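Local coordinates for glycerol uptake operon antiterminator-related protein (PDB 1VKF) that belongs to the glycerol-3-phosphate responsive antiterminator family and probably takes part in regulating glycerol-uptake genes, at residues A[93-98]-A[103-108]. Residues are numbered along the deposited sequence; the frame is centred on the assembly and turned at random.
Sequences KNYVVA and IPAVLR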
loop_
_atom_site.group_PDB
_atom_site.type_symbol
_atom_site.label_atom_id
_atom_site.label_comp_id
_atom_site.label_asym_id
_atom_site.label_seq_id
_atom_site.Cartn_x
_atom_site.Cartn_y
_atom_site.Cartn_z
ATOM N N LYS A 93 2.097 -0.141 15.416
ATOM C CA LYS A 93 3.440 -0.251 15.959
ATOM C C LYS A 93 4.491 -0.408 14.850
ATOM O O LYS A 93 5.568 0.151 14.955
ATOM C CB LYS A 93 3.540 -1.413 16.960
ATOM C CG LYS A 93 2.573 -1.317 18.131
ATOM N N ASN A 94 4.195 -1.185 13.793
ATOM C CA ASN A 94 5.123 -1.326 12.662
ATOM C C ASN A 94 5.268 0.028 11.987
ATOM O O ASN A 94 6.358 0.440 11.598
ATOM C CB ASN A 94 4.605 -2.311 11.617
ATOM C CG ASN A 94 4.828 -3.785 11.987
ATOM O OD1 ASN A 94 5.653 -4.098 12.849
ATOM N ND2 ASN A 94 4.084 -4.699 11.310
ATOM N N TYR A 95 4.144 0.742 11.838
ATOM C CA TYR A 95 4.161 2.046 11.202
ATOM C C TYR A 95 5.065 3.022 11.978
ATOM O O TYR A 95 5.941 3.637 11.371
ATOM C CB TYR A 95 2.724 2.616 11.096
ATOM C CG TYR A 95 2.717 3.947 10.401
ATOM C CD1 TYR A 95 2.644 4.000 9.036
ATOM C CD2 TYR A 95 2.867 5.129 11.096
ATOM C CE1 TYR A 95 2.671 5.143 8.357
ATOM C CE2 TYR A 95 2.924 6.347 10.401
ATOM C CZ TYR A 95 2.844 6.302 9.008
ATOM O OH TYR A 95 2.832 7.414 8.213
ATOM N N VAL A 96 4.892 3.111 13.300
ATOM C CA VAL A 96 5.660 4.064 14.113
ATOM C C VAL A 96 7.157 3.703 14.037
ATOM O O VAL A 96 8.011 4.575 13.920
ATOM C CB VAL A 96 5.186 4.145 15.616
ATOM C CG1 VAL A 96 6.068 5.076 16.424
ATOM C CG2 VAL A 96 3.757 4.659 15.697
ATOM N N VAL A 97 7.472 2.425 14.083
ATOM C CA VAL A 97 8.845 2.004 14.109
ATOM C C VAL A 97 9.476 2.301 12.738
ATOM O O VAL A 97 10.622 2.696 12.648
ATOM C CB VAL A 97 8.962 0.482 14.494
ATOM C CG1 VAL A 97 10.379 -0.006 14.283
ATOM C CG2 VAL A 97 8.572 0.273 15.927
ATOM N N ALA A 98 8.739 2.068 11.653
ATOM C CA ALA A 98 9.251 2.359 10.322
ATOM C C ALA A 98 9.603 3.827 10.260
ATOM O O ALA A 98 10.690 4.164 9.888
ATOM C CB ALA A 98 8.264 2.012 9.267
ATOM N N ILE A 103 12.006 5.040 7.321
ATOM C CA ILE A 103 11.542 4.141 6.291
ATOM C C ILE A 103 10.103 4.551 5.886
ATOM O O ILE A 103 9.202 4.569 6.719
ATOM C CB ILE A 103 11.595 2.736 6.820
ATOM C CG1 ILE A 103 13.078 2.337 7.048
ATOM C CG2 ILE A 103 10.950 1.787 5.842
ATOM C CD1 ILE A 103 13.288 1.175 7.963
ATOM N N PRO A 104 9.903 4.919 4.625
ATOM C CA PRO A 104 8.543 5.184 4.110
ATOM C C PRO A 104 7.561 4.062 4.458
ATOM O O PRO A 104 7.875 2.845 4.386
ATOM C CB PRO A 104 8.761 5.257 2.605
ATOM C CG PRO A 104 10.202 5.721 2.471
ATOM C CD PRO A 104 10.931 5.130 3.590
ATOM N N ALA A 105 6.364 4.474 4.860
ATOM C CA ALA A 105 5.377 3.529 5.330
ATOM C C ALA A 105 3.966 3.977 4.958
ATOM O O ALA A 105 3.683 5.195 4.963
ATOM C CB ALA A 105 5.490 3.332 6.828
ATOM N N VAL A 106 3.134 2.986 4.624
ATOM C CA VAL A 106 1.742 3.198 4.373
ATOM C C VAL A 106 0.945 2.407 5.404
ATOM O O VAL A 106 1.166 1.213 5.557
ATOM C CB VAL A 106 1.351 2.742 2.957
ATOM C CG1 VAL A 106 -0.100 2.974 2.718
ATOM C CG2 VAL A 106 2.179 3.522 1.932
ATOM N N LEU A 107 -0.016 3.062 6.061
ATOM C CA LEU A 107 -0.877 2.413 7.036
ATOM C C LEU A 107 -2.190 2.066 6.373
ATOM O O LEU A 107 -2.849 2.943 5.808
ATOM C CB LEU A 107 -1.146 3.290 8.250
ATOM C CG LEU A 107 -2.000 2.608 9.352
ATOM C CD1 LEU A 107 -1.267 1.518 10.065
ATOM C CD2 LEU A 107 -2.459 3.666 10.361
ATOM N N ARG A 108 -2.546 0.790 6.428
ATOM C CA ARG A 108 -3.856 0.325 5.954
ATOM C C ARG A 108 -4.961 0.720 6.932
ATOM O O ARG A 108 -4.734 0.819 8.146
ATOM C CB ARG A 108 -3.873 -1.172 5.770
ATOM C CG ARG A 108 -2.949 -1.729 4.704
ATOM C CD ARG A 108 -3.156 -3.242 4.466
ATOM N NE ARG A 108 -3.433 -3.472 3.064
ATOM C CZ ARG A 108 -4.332 -4.311 2.556
ATOM N NH1 ARG A 108 -5.055 -5.086 3.333
ATOM N NH2 ARG A 108 -4.475 -4.382 1.226
HETATM O O HOH W 1 2.197 7.140 5.826
#
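Y95 lays one long side of its ring along strand 105-108, with CD1 3.7 Å from A105 CB and 3.9 Å from L107 CB. The side chains of Y95 and L107 cross at about a right angle, while A105 O lies at the ring edge. With CG anti to the backbone N (chi1 -178°), the ring reaches from the helix to the strand. A98 CB packs 3.9 Å from A105 CB, adding a small alanine pair to the close-set part. Farther along, I103 N donates to A98 O at 3.0 Å, above the carbonyl plane, tying the turn to the helix. The phenol end is looser: Y95 OH donates a hydrogen bond to a water in the ring plane at 2.5 Å, and the same water donates one to A105 O. Replacing Y95 by alanine is likely to open a gap beside A105 and L107 and to leave the water without its phenol donor. Helix 93-98 runs nearly antiparallel to the strand (164°), their axes 8.5 Å apart, as the helix and second strand of a beta-alpha-beta unit in a TIM barrel.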